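PDB 4XG1: diaminopimelate decarboxylase from Psychromonas ingrahamii, which probably catalyses the pyridoxal 5'-phosphate-dependent decarboxylation of meso-2,6-diaminopimelate to L-lysine and carbon dioxide, completing lysine biosynthesis by the diaminopimelate route. Local coordinates for residues Thr37-Trp42 with Ala278-Ala283; Leu12-Gly16 with Ile32-Thr37; Gln204-Ile208 with Glu248-Glu252. All coordinates share one frame; numbering follows the deposited sequence.

Interaction 1. Residues Thr37-Trp42 with Ala278-Ala283. With TME (propane), chain S.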
ATOM      1  N   THR B  37       6.605   7.722  24.535  1.00 18.00           N
ATOM      2  CA  THR B  37       5.463   8.351  23.913  1.00 17.40           C
ATOM      3  C   THR B  37       4.315   7.382  23.744  1.00 19.23           C
ATOM      4  O   THR B  37       3.179   7.742  23.946  1.00 19.54           O
ATOM      5  CB  THR B  37       5.815   8.890  22.550  1.00 17.69           C
ATOM      6  OG1 THR B  37       6.957   9.754  22.663  1.00 17.33           O
ATOM      7  CG2 THR B  37       4.625   9.654  21.941  1.00 17.27           C
ATOM      8  N   ILE B  38       4.604   6.132  23.388  1.00 20.44           N
ATOM      9  CA  ILE B  38       3.537   5.141  23.213  1.00 20.98           C
ATOM     10  C   ILE B  38       2.814   4.909  24.532  1.00 22.87           C
ATOM     11  O   ILE B  38       1.570   4.872  24.611  1.00 23.25           O
ATOM     12  CB  ILE B  38       4.092   3.790  22.699  1.00 19.12           C
ATOM     13  CG1 ILE B  38       4.601   3.958  21.272  1.00 18.59           C
ATOM     14  CG2 ILE B  38       3.039   2.713  22.733  1.00 18.83           C
ATOM     15  CD1 ILE B  38       5.519   2.859  20.821  1.00 18.16           C
ATOM     16  N   GLU B  39       3.614   4.720  25.577  1.00 25.58           N
ATOM     17  CA  GLU B  39       3.089   4.429  26.908  1.00 25.63           C
ATOM     18  C   GLU B  39       2.301   5.627  27.445  1.00 23.29           C
ATOM     19  O   GLU B  39       1.188   5.492  27.889  1.00 21.06           O
ATOM     20  CB  GLU B  39       4.247   4.033  27.823  1.00 26.42           C
ATOM     21  CG  GLU B  39       4.721   2.621  27.490  1.00 26.71           C
ATOM     22  CD  GLU B  39       5.874   2.113  28.332  1.00 25.93           C
ATOM     23  OE1 GLU B  39       6.619   2.937  28.928  1.00 26.14           O
ATOM     24  OE2 GLU B  39       6.049   0.878  28.355  1.00 22.77           O
ATOM     25  N   ARG B  40       2.877   6.797  27.346  1.00 24.25           N
ATOM     26  CA  ARG B  40       2.200   7.986  27.801  1.00 27.24           C
ATOM     27  C   ARG B  40       0.851   8.103  27.129  1.00 28.49           C
ATOM     28  O   ARG B  40      -0.154   8.366  27.802  1.00 30.05           O
ATOM     29  CB  ARG B  40       3.020   9.208  27.510  1.00 29.35           C
ATOM     30  CG  ARG B  40       2.535  10.440  28.207  1.00 33.50           C
ATOM     31  CD  ARG B  40       3.483  11.572  27.886  1.00 38.75           C
ATOM     32  NE  ARG B  40       3.163  12.179  26.603  1.00 46.10           N
ATOM     33  CZ  ARG B  40       3.958  13.010  25.917  1.00 57.48           C
ATOM     34  NH1 ARG B  40       5.181  13.326  26.360  1.00 55.84           N
ATOM     35  NH2 ARG B  40       3.517  13.531  24.766  1.00 59.10           N
ATOM     36  N   HIS B  41       0.817   7.889  25.811  1.00 26.96           N
ATOM     37  CA  HIS B  41      -0.421   8.081  25.049  1.00 23.94           C
ATOM     38  C   HIS B  41      -1.475   7.042  25.384  1.00 21.90           C
ATOM     39  O   HIS B  41      -2.646   7.369  25.443  1.00 20.80           O
ATOM     40  CB  HIS B  41      -0.160   8.135  23.550  1.00 24.12           C
ATOM     41  CG  HIS B  41       0.384   9.447  23.077  1.00 24.68           C
ATOM     42  ND1 HIS B  41       0.883   9.620  21.811  1.00 25.42           N
ATOM     43  CD2 HIS B  41       0.535  10.643  23.704  1.00 26.86           C
ATOM     44  CE1 HIS B  41       1.289  10.873  21.662  1.00 27.67           C
ATOM     45  NE2 HIS B  41       1.105  11.513  22.804  1.00 27.31           N
ATOM     46  N   TRP B  42      -1.072   5.813  25.666  1.00 21.79           N
ATOM     47  CA  TRP B  42      -2.038   4.793  26.051  1.00 22.19           C
ATOM     48  C   TRP B  42      -2.591   5.117  27.436  1.00 26.24           C
ATOM     49  O   TRP B  42      -3.769   4.960  27.693  1.00 25.75           O
ATOM     50  CB  TRP B  42      -1.403   3.411  26.072  1.00 20.54           C
ATOM     51  CG  TRP B  42      -2.389   2.317  26.352  1.00 19.26           C
ATOM     52  CD1 TRP B  42      -3.083   1.586  25.442  1.00 19.74           C
ATOM     53  CD2 TRP B  42      -2.782   1.824  27.639  1.00 18.82           C
ATOM     54  NE1 TRP B  42      -3.878   0.645  26.076  1.00 18.57           N
ATOM     55  CE2 TRP B  42      -3.706   0.788  27.428  1.00 18.21           C
ATOM     56  CE3 TRP B  42      -2.432   2.165  28.957  1.00 18.66           C
ATOM     57  CZ2 TRP B  42      -4.272   0.099  28.465  1.00 19.17           C
ATOM     58  CZ3 TRP B  42      -2.997   1.477  29.985  1.00 17.49           C
ATOM     59  CH2 TRP B  42      -3.891   0.450  29.744  1.00 18.77           C
ATOM     60  N   ALA B 278      -4.443   8.078  17.712  1.00 12.49           N
ATOM     61  CA  ALA B 278      -4.213   8.965  18.850  1.00 13.81           C
ATOM     62  C   ALA B 278      -3.119   8.418  19.746  1.00 14.68           C
ATOM     63  O   ALA B 278      -2.354   9.174  20.352  1.00 13.61           O
ATOM     64  CB  ALA B 278      -5.477   9.139  19.636  1.00 14.35           C
ATOM     65  N   ILE B 279      -2.985   7.100  19.765  1.00 15.85           N
ATOM     66  CA  ILE B 279      -1.873   6.502  20.496  1.00 17.28           C
ATOM     67  C   ILE B 279      -0.564   6.527  19.730  1.00 16.14           C
ATOM     68  O   ILE B 279       0.466   6.855  20.288  1.00 20.55           O
ATOM     69  CB  ILE B 279      -2.204   5.085  20.956  1.00 18.43           C
ATOM     70  CG1 ILE B 279      -3.299   5.162  22.007  1.00 16.92           C
ATOM     71  CG2 ILE B 279      -0.968   4.398  21.529  1.00 19.63           C
ATOM     72  CD1 ILE B 279      -3.852   3.816  22.390  1.00 16.63           C
ATOM     73  N   MET B 280      -0.572   6.193  18.457  1.00 15.56           N
ATOM     74  CA  MET B 280       0.708   5.925  17.743  1.00 13.99           C
ATOM     75  C   MET B 280       1.216   7.002  16.823  1.00 12.88           C
ATOM     76  O   MET B 280       2.415   7.050  16.566  1.00 12.01           O
ATOM     77  CB  MET B 280       0.584   4.645  16.937  1.00 13.42           C
ATOM     78  CG  MET B 280       0.467   3.397  17.780  1.00 13.23           C
ATOM     79  SD  MET B 280       1.902   3.065  18.797  1.00 13.06           S
ATOM     80  CE  MET B 280       3.277   3.317  17.673  1.00 12.38           C
ATOM     81  N   ALA B 281       0.342   7.858  16.307  1.00 12.96           N
ATOM     82  CA  ALA B 281       0.758   8.749  15.213  1.00 14.26           C
ATOM     83  C   ALA B 281       2.057   9.463  15.506  1.00 15.65           C
ATOM     84  O   ALA B 281       3.048   9.321  14.797  1.00 16.78           O
ATOM     85  CB  ALA B 281      -0.315   9.728  14.883  1.00 14.44           C
ATOM     86  N   ASN B 282       2.073  10.198  16.602  1.00 17.70           N
ATOM     87  CA  ASN B 282       3.244  11.011  16.936  1.00 17.74           C
ATOM     88  C   ASN B 282       4.223  10.290  17.849  1.00 16.62           C
ATOM     89  O   ASN B 282       5.218  10.885  18.268  1.00 17.11           O
ATOM     90  CB  ASN B 282       2.796  12.334  17.525  1.00 18.30           C
ATOM     91  CG  ASN B 282       2.220  13.255  16.468  1.00 20.53           C
ATOM     92  OD1 ASN B 282       2.836  13.475  15.423  1.00 20.76           O
ATOM     93  ND2 ASN B 282       1.027  13.796  16.724  1.00 21.12           N
ATOM     94  N   ALA B 283       3.983   9.003  18.097  1.00 15.17           N
ATOM     95  CA  ALA B 283       4.982   8.127  18.731  1.00 14.89           C
ATOM     96  C   ALA B 283       6.040   7.574  17.764  1.00 14.40           C
ATOM     97  O   ALA B 283       6.907   6.822  18.207  1.00 14.31           O
ATOM     98  CB  ALA B 283       4.321   6.967  19.444  1.00 15.15           C
TER
HETATM   99  C1  TME S 507       7.170   5.998  30.047  1.00 25.19           C
HETATM  100  C2  TME S 507       5.908   6.819  29.684  1.00 25.65           C
HETATM  101  C3  TME S 507       6.138   8.321  29.461  1.00 24.45           C
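His-41 sets its CG opposite its own carbonyl carbon (chi1 -78°), which turns the ring edge toward the 278-283 segment and brings ND1 to the backbone O of Ile-279. Met-280 starts away from helix 35-49, but the bends of its chain beyond CG bring the thioether back to Ile-38. The one hydrogen bond between the segments runs from His-41 ND1 to Ile-279 O (3.2 Å, N-H...O angle 153°). The oxygen lies in the imidazole plane, whereas the nitrogen sits 43° above the carbonyl plane, off the lone pairs. An alanine in place of His-41 would remove the ring, is likely to leave Ile-279 O without its donor, and would probably open a gap over the backbone of Ala-278 and Ile-279.

Beside this polar point the contact is apolar. Ile-38 CG1 presses on the CB of Ala-283 (3.5 Å). The Ile-38 and Met-280 side chains meet at a slant, Ile-38 CG1 being 3.8 Å from Met-280 SD, while Ile-38 CD1 meets the methyl CE of Met-280 at 3.9 Å. Thr-37 divides its branches: CG2 rests on Ala-283 CA (3.6 Å), and OG1 is hydrogen-bonded to Ser-34 and His-3. At the far end, Trp-42 and Ile-279 run side by side in the same direction, with CD1 of the indole 3.9 Å from CD1 of the isoleucine.

Met-72 of helix 66-74 and Tyr-58 of strand 54-59 continue this core. Helix 35-49 precedes barrel strand 54-59, and helix 277-280 follows strand 270-273, which pairs in parallel with strand 54-59. The two helices thus pack beside the seam where these strands close the TIM barrel typical of this decarboxylase family.

Interaction 2. Residues Leu12-Gly16 with Ile32-Thr37. With TME (propane), chain S.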
ATOM      1  N   LEU B  12      18.542  16.658  16.949  1.00 33.11           N
ATOM      2  CA  LEU B  12      17.260  16.042  17.279  1.00 29.94           C
ATOM      3  C   LEU B  12      17.454  14.756  18.055  1.00 26.81           C
ATOM      4  O   LEU B  12      18.296  13.944  17.724  1.00 26.93           O
ATOM      5  CB  LEU B  12      16.439  15.785  16.016  1.00 31.48           C
ATOM      6  CG  LEU B  12      15.024  15.213  16.231  1.00 32.10           C
ATOM      7  CD1 LEU B  12      14.076  16.234  16.857  1.00 32.11           C
ATOM      8  CD2 LEU B  12      14.470  14.723  14.907  1.00 32.24           C
ATOM      9  N   PHE B  13      16.673  14.590  19.107  1.00 25.53           N
ATOM     10  CA  PHE B  13      16.831  13.464  19.993  1.00 24.71           C
ATOM     11  C   PHE B  13      15.531  12.746  20.081  1.00 25.08           C
ATOM     12  O   PHE B  13      14.478  13.329  19.910  1.00 27.06           O
ATOM     13  CB  PHE B  13      17.167  13.926  21.417  1.00 27.56           C
ATOM     14  CG  PHE B  13      18.640  13.865  21.760  1.00 26.84           C
ATOM     15  CD1 PHE B  13      19.584  14.549  20.983  1.00 26.97           C
ATOM     16  CD2 PHE B  13      19.078  13.136  22.867  1.00 25.67           C
ATOM     17  CE1 PHE B  13      20.932  14.495  21.298  1.00 25.67           C
ATOM     18  CE2 PHE B  13      20.426  13.073  23.173  1.00 24.88           C
ATOM     19  CZ  PHE B  13      21.349  13.758  22.400  1.00 23.74           C
ATOM     20  N   VAL B  14      15.624  11.466  20.363  1.00 25.18           N
ATOM     21  CA  VAL B  14      14.482  10.660  20.581  1.00 24.25           C
ATOM     22  C   VAL B  14      14.731  10.068  21.935  1.00 23.61           C
ATOM     23  O   VAL B  14      15.663   9.294  22.111  1.00 22.58           O
ATOM     24  CB  VAL B  14      14.270   9.553  19.488  1.00 24.44           C
ATOM     25  CG1 VAL B  14      15.568   8.860  19.100  1.00 23.80           C
ATOM     26  CG2 VAL B  14      13.217   8.542  19.961  1.00 23.89           C
ATOM     27  N   GLU B  15      13.890  10.454  22.891  1.00 23.91           N
ATOM     28  CA  GLU B  15      14.150  10.182  24.298  1.00 23.79           C
ATOM     29  C   GLU B  15      15.636  10.539  24.551  1.00 24.30           C
ATOM     30  O   GLU B  15      16.081  11.630  24.157  1.00 25.53           O
ATOM     31  CB  GLU B  15      13.757   8.750  24.628  1.00 22.78           C
ATOM     32  CG  GLU B  15      12.276   8.514  24.363  1.00 23.09           C
ATOM     33  CD  GLU B  15      11.747   7.179  24.852  1.00 24.08           C
ATOM     34  OE1 GLU B  15      12.435   6.519  25.679  1.00 25.38           O
ATOM     35  OE2 GLU B  15      10.645   6.779  24.402  1.00 22.50           O
ATOM     36  N   GLY B  16      16.421   9.621  25.087  1.00 26.64           N
ATOM     37  CA  GLY B  16      17.804   9.914  25.408  1.00 30.23           C
ATOM     38  C   GLY B  16      18.821   9.844  24.279  1.00 32.62           C
ATOM     39  O   GLY B  16      19.990  10.128  24.499  1.00 35.87           O
ATOM     40  N   ILE B  32      11.345   5.093  13.382  1.00 10.32           N
ATOM     41  CA  ILE B  32      11.817   5.144  14.752  1.00 11.17           C
ATOM     42  C   ILE B  32      10.699   5.467  15.696  1.00 11.22           C
ATOM     43  O   ILE B  32       9.971   6.442  15.478  1.00 11.34           O
ATOM     44  CB  ILE B  32      12.917   6.207  14.896  1.00 12.27           C
ATOM     45  CG1 ILE B  32      14.136   5.801  14.078  1.00 12.81           C
ATOM     46  CG2 ILE B  32      13.363   6.329  16.358  1.00 12.76           C
ATOM     47  CD1 ILE B  32      15.224   6.848  14.017  1.00 13.64           C
ATOM     48  N   TYR B  33      10.559   4.659  16.728  1.00 11.66           N
ATOM     49  CA  TYR B  33       9.440   4.785  17.661  1.00 12.71           C
ATOM     50  C   TYR B  33       9.922   5.081  19.081  1.00 14.44           C
ATOM     51  O   TYR B  33      10.946   4.545  19.520  1.00 14.01           O
ATOM     52  CB  TYR B  33       8.625   3.504  17.690  1.00 12.56           C
ATOM     53  CG  TYR B  33       8.103   3.037  16.336  1.00 12.99           C
ATOM     54  CD1 TYR B  33       7.300   3.840  15.552  1.00 13.13           C
ATOM     55  CD2 TYR B  33       8.423   1.763  15.846  1.00 13.81           C
ATOM     56  CE1 TYR B  33       6.841   3.407  14.325  1.00 13.34           C
ATOM     57  CE2 TYR B  33       7.982   1.329  14.620  1.00 13.53           C
ATOM     58  CZ  TYR B  33       7.184   2.152  13.863  1.00 13.55           C
ATOM     59  OH  TYR B  33       6.721   1.706  12.641  1.00 13.62           O
ATOM     60  N   SER B  34       9.182   5.955  19.773  1.00 16.15           N
ATOM     61  CA  SER B  34       9.399   6.277  21.188  1.00 16.82           C
ATOM     62  C   SER B  34       8.594   5.397  22.093  1.00 16.11           C
ATOM     63  O   SER B  34       7.394   5.464  22.095  1.00 15.80           O
ATOM     64  CB  SER B  34       9.005   7.723  21.483  1.00 17.56           C
ATOM     65  OG  SER B  34       8.807   7.920  22.884  1.00 18.99           O
ATOM     66  N   ARG B  35       9.251   4.580  22.893  1.00 18.38           N
ATOM     67  CA  ARG B  35       8.527   3.759  23.890  1.00 20.47           C
ATOM     68  C   ARG B  35       7.726   4.616  24.878  1.00 21.68           C
ATOM     69  O   ARG B  35       6.571   4.325  25.173  1.00 19.91           O
ATOM     70  CB  ARG B  35       9.484   2.939  24.722  1.00 22.75           C
ATOM     71  CG  ARG B  35       8.743   2.322  25.881  1.00 25.54           C
ATOM     72  CD  ARG B  35       9.620   1.453  26.742  1.00 29.15           C
ATOM     73  NE  ARG B  35       8.769   0.652  27.623  1.00 33.03           N
ATOM     74  CZ  ARG B  35       9.218  -0.242  28.501  1.00 38.15           C
ATOM     75  NH1 ARG B  35      10.530  -0.462  28.628  1.00 43.10           N
ATOM     76  NH2 ARG B  35       8.355  -0.912  29.251  1.00 38.23           N
ATOM     77  N   ALA B  36       8.366   5.680  25.370  1.00 21.30           N
ATOM     78  CA  ALA B  36       7.754   6.554  26.345  1.00 21.30           C
ATOM     79  C   ALA B  36       6.509   7.220  25.756  1.00 20.08           C
ATOM     80  O   ALA B  36       5.473   7.277  26.409  1.00 21.47           O
ATOM     81  CB  ALA B  36       8.744   7.620  26.797  1.00 22.63           C
ATOM     82  N   THR B  37       6.605   7.722  24.535  1.00 18.00           N
ATOM     83  CA  THR B  37       5.463   8.351  23.913  1.00 17.40           C
ATOM     84  C   THR B  37       4.315   7.382  23.744  1.00 19.23           C
ATOM     85  O   THR B  37       3.179   7.742  23.946  1.00 19.54           O
ATOM     86  CB  THR B  37       5.815   8.890  22.550  1.00 17.69           C
ATOM     87  OG1 THR B  37       6.957   9.754  22.663  1.00 17.33           O
ATOM     88  CG2 THR B  37       4.625   9.654  21.941  1.00 17.27           C
TER
HETATM   89  C1  TME S 507       7.170   5.998  30.047  1.00 25.19           C
HETATM   90  C2  TME S 507       5.908   6.819  29.684  1.00 25.65           C
HETATM   91  C3  TME S 507       6.138   8.321  29.461  1.00 24.45           C
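Ser-34 is the N-cap of helix 35-49, where strand 30-34 turns into the helix, and Glu-15 binds both this serine and the first turn. The OG of Ser-34 accepts from the backbone N of Thr-37 (2.8 Å, N-H...O angle 164°) and donates to Glu-15 OE2 at 2.6 Å. Glu-15 comes from the turn just after strand 12-14 of the small N-terminal antiparallel sheet, and its chain, extended beyond CG, delivers the carboxylate to the first turn of the helix.

OE2 takes two bonds there. Glu-15 OE2 receives Ser-34 OG on its anti lone pair, away from OE1, while Ala-36 N comes to the same OE2 from the syn side, 29° out of the carboxylate plane, at 2.7 Å and with an N-H...O angle of 159°. Arg-35 N is also near, but badly angled for a bond. The carboxylate lies against the methyl of Ala-36, whose CB is 3.6 Å from Glu-15 CD. Behind the cap, Val-14 CG2 and Ile-32 CG2 touch loosely at 4.2 Å, in a core shared with Val-395 and helix 19-26.

OE1 is hydrogen-bonded to Gly-397 N, and both carboxylate oxygens are therefore gripped, which fixes the rotation of the group. A carboxylate facing main-chain N-H groups at the positive end of a helix dipole is likely to be stabilised in its charged form.

Interaction 3. Residues Gln204-Ile208 with Glu248-Glu252. With TME (propane), chain Q.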
ATOM      1  N   GLN B 204      -9.469  10.471  12.257  1.00  8.90           N
ATOM      2  CA  GLN B 204      -8.935  11.850  12.276  1.00  9.56           C
ATOM      3  C   GLN B 204     -10.048  12.883  12.517  1.00  9.99           C
ATOM      4  O   GLN B 204     -10.152  13.871  11.797  1.00  9.74           O
ATOM      5  CB  GLN B 204      -8.149  12.117  10.967  1.00  9.55           C
ATOM      6  CG  GLN B 204      -7.368  13.415  10.868  1.00  9.32           C
ATOM      7  CD  GLN B 204      -6.462  13.669  12.080  1.00  9.60           C
ATOM      8  OE1 GLN B 204      -6.134  12.751  12.834  1.00  9.19           O
ATOM      9  NE2 GLN B 204      -6.012  14.915  12.230  1.00  9.60           N
ATOM     10  N   LEU B 205     -10.901  12.628  13.512  1.00 10.91           N
ATOM     11  CA  LEU B 205     -11.914  13.594  13.887  1.00 12.82           C
ATOM     12  C   LEU B 205     -11.312  14.577  14.893  1.00 14.53           C
ATOM     13  O   LEU B 205     -10.614  14.168  15.811  1.00 14.29           O
ATOM     14  CB  LEU B 205     -13.149  12.906  14.467  1.00 13.09           C
ATOM     15  CG  LEU B 205     -13.780  11.869  13.539  1.00 13.49           C
ATOM     16  CD1 LEU B 205     -15.059  11.325  14.117  1.00 13.45           C
ATOM     17  CD2 LEU B 205     -14.044  12.446  12.145  1.00 14.28           C
ATOM     18  N   THR B 206     -11.561  15.866  14.685  1.00 17.53           N
ATOM     19  CA  THR B 206     -10.917  16.942  15.474  1.00 21.20           C
ATOM     20  C   THR B 206     -11.858  17.687  16.432  1.00 23.35           C
ATOM     21  O   THR B 206     -11.490  18.728  16.952  1.00 25.67           O
ATOM     22  CB  THR B 206     -10.233  17.960  14.541  1.00 21.12           C
ATOM     23  OG1 THR B 206     -11.187  18.469  13.618  1.00 20.54           O
ATOM     24  CG2 THR B 206      -9.056  17.301  13.735  1.00 21.31           C
ATOM     25  N   GLU B 207     -13.053  17.143  16.647  1.00 27.24           N
ATOM     26  CA  GLU B 207     -14.098  17.714  17.516  1.00 31.24           C
ATOM     27  C   GLU B 207     -14.633  16.622  18.449  1.00 28.26           C
ATOM     28  O   GLU B 207     -14.764  15.461  18.029  1.00 29.99           O
ATOM     29  CB  GLU B 207     -15.273  18.213  16.660  1.00 38.61           C
ATOM     30  CG  GLU B 207     -14.917  19.326  15.675  1.00 48.14           C
ATOM     31  CD  GLU B 207     -15.619  20.614  16.055  1.00 60.55           C
ATOM     32  OE1 GLU B 207     -16.872  20.712  15.849  1.00 67.68           O
ATOM     33  OE2 GLU B 207     -14.916  21.508  16.580  1.00 67.27           O
ATOM     34  N   ILE B 208     -15.006  16.979  19.674  1.00 24.71           N
ATOM     35  CA  ILE B 208     -15.681  16.042  20.589  1.00 23.28           C
ATOM     36  C   ILE B 208     -17.143  15.797  20.218  1.00 19.81           C
ATOM     37  O   ILE B 208     -17.683  14.719  20.435  1.00 20.34           O
ATOM     38  CB  ILE B 208     -15.659  16.588  22.049  1.00 27.86           C
ATOM     39  CG1 ILE B 208     -14.232  16.613  22.593  1.00 32.42           C
ATOM     40  CG2 ILE B 208     -16.536  15.794  23.029  1.00 28.63           C
ATOM     41  CD1 ILE B 208     -14.001  17.577  23.754  1.00 32.70           C
ATOM     42  N   GLU B 248      -3.889  21.357  13.177  1.00 35.81           N
ATOM     43  CA  GLU B 248      -5.139  20.924  13.803  1.00 31.64           C
ATOM     44  C   GLU B 248      -5.013  20.980  15.337  1.00 30.37           C
ATOM     45  O   GLU B 248      -3.918  20.837  15.879  1.00 30.12           O
ATOM     46  CB  GLU B 248      -5.502  19.484  13.370  1.00 29.66           C
ATOM     47  CG  GLU B 248      -5.694  19.280  11.879  1.00 29.27           C
ATOM     48  CD  GLU B 248      -4.432  18.813  11.116  1.00 28.78           C
ATOM     49  OE1 GLU B 248      -3.304  18.886  11.636  1.00 24.06           O
ATOM     50  OE2 GLU B 248      -4.577  18.389   9.949  1.00 31.95           O
ATOM     51  N   THR B 249      -6.147  21.083  16.020  1.00 28.88           N
ATOM     52  CA  THR B 249      -6.180  21.071  17.481  1.00 29.60           C
ATOM     53  C   THR B 249      -7.296  20.156  17.933  1.00 28.40           C
ATOM     54  O   THR B 249      -8.326  20.627  18.413  1.00 28.96           O
ATOM     55  CB  THR B 249      -6.460  22.479  18.041  1.00 31.24           C
ATOM     56  OG1 THR B 249      -7.658  22.998  17.443  1.00 29.94           O
ATOM     57  CG2 THR B 249      -5.297  23.442  17.747  1.00 31.55           C
ATOM     58  N   PRO B 250      -7.124  18.849  17.747  1.00 27.01           N
ATOM     59  CA  PRO B 250      -8.128  17.965  18.244  1.00 27.09           C
ATOM     60  C   PRO B 250      -8.099  17.916  19.762  1.00 27.79           C
ATOM     61  O   PRO B 250      -7.127  18.298  20.379  1.00 28.68           O
ATOM     62  CB  PRO B 250      -7.709  16.595  17.688  1.00 28.60           C
ATOM     63  CG  PRO B 250      -6.249  16.709  17.496  1.00 27.60           C
ATOM     64  CD  PRO B 250      -6.043  18.127  17.060  1.00 28.09           C
ATOM     65  N   PRO B 251      -9.198  17.461  20.355  1.00 28.90           N
ATOM     66  CA  PRO B 251      -9.205  17.207  21.763  1.00 30.67           C
ATOM     67  C   PRO B 251      -8.113  16.219  22.083  1.00 34.55           C
ATOM     68  O   PRO B 251      -7.989  15.206  21.397  1.00 38.86           O
ATOM     69  CB  PRO B 251     -10.576  16.544  22.002  1.00 29.94           C
ATOM     70  CG  PRO B 251     -11.401  16.876  20.814  1.00 27.50           C
ATOM     71  CD  PRO B 251     -10.458  17.067  19.696  1.00 27.70           C
ATOM     72  N   GLU B 252      -7.384  16.454  23.159  1.00 35.83           N
ATOM     73  CA  GLU B 252      -6.490  15.430  23.651  1.00 34.82           C
ATOM     74  C   GLU B 252      -7.271  14.338  24.326  1.00 30.53           C
ATOM     75  O   GLU B 252      -8.399  14.553  24.748  1.00 32.55           O
ATOM     76  CB  GLU B 252      -5.417  16.038  24.537  1.00 41.28           C
ATOM     77  CG  GLU B 252      -4.286  16.599  23.684  1.00 48.23           C
ATOM     78  CD  GLU B 252      -3.525  17.690  24.375  1.00 58.23           C
ATOM     79  OE1 GLU B 252      -3.492  17.669  25.634  1.00 73.90           O
ATOM     80  OE2 GLU B 252      -2.974  18.564  23.663  1.00 59.20           O
TER
HETATM   81  C1  TME Q 505     -17.073  20.483  19.439  1.00 20.51           C
HETATM   82  C2  TME Q 505     -16.293  19.764  20.541  1.00 20.60           C
HETATM   83  C3  TME Q 505     -14.755  19.938  20.467  1.00 20.43           C
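Glu-248 begins a run whose apolar parts lie against Thr-206 and Ile-208, and the contact pairs two loops of the TIM barrel, those that follow the neighbouring parallel strands 192-198 and 234-236. Glu-248 CB lies 4.2 Å from Thr-206 CG2, the two side chains meeting at an angle. The glutamate chain then bends at chi2 (93°), and OE1 takes hydrogen bonds from the backbone N atoms of Tyr-245 and Asp-246 within its own loop. The amide of Gln-204 passes near this carboxylate but donates through NE2 to Val-243 O.

The CB of Thr-249 points away from the facing loop, and the next two residues, both prolines, offer no backbone N-H to it. No hydrogen bond joins the segments; they meet by van der Waals packing. Pro-250 lays its ring carbon CB 3.9 Å from the CA of Thr-206, where the backbones come closest. Pro-251, the buried member of the set, turns toward the other loop and puts its CD 3.4 Å from the carbonyl oxygen of Thr-206.

This places the loops beside the cofactor site: Leu-205 shares a backbone hydrogen bond with Gly-240, a predicted pyridoxal phosphate-binding residue. A propane molecule touches Ile-208, its C2 lying 3.6 Å from Ile-208 CB. Ile-208 and Pro-251 run past each other in opposite directions, with Ile-208 CG1 3.4 Å from Pro-251 CG.

How the interactions relate
From the N terminus, interaction 2 comes first: it closes a short loop of fifteen residues, holding helix 19-26, and ties the small N-terminal sheet to the start of helix 35-49. That helix then opens interaction 1, whose 235-residue loop runs round the barrel and returns after its last strand. Interaction 3 is nested inside that loop, tying two neighbouring barrel loops close to the cofactor, and touches neither of the others. Interactions 1 and 2 are in series yet adjoin: they share Thr-37, both touch one propane molecule, and Ala-283 O probably accepts a hydrogen bond from Ser-34 N. Helix 35-49 thus joins the N-terminal sheet to the segment that follows the last barrel strand.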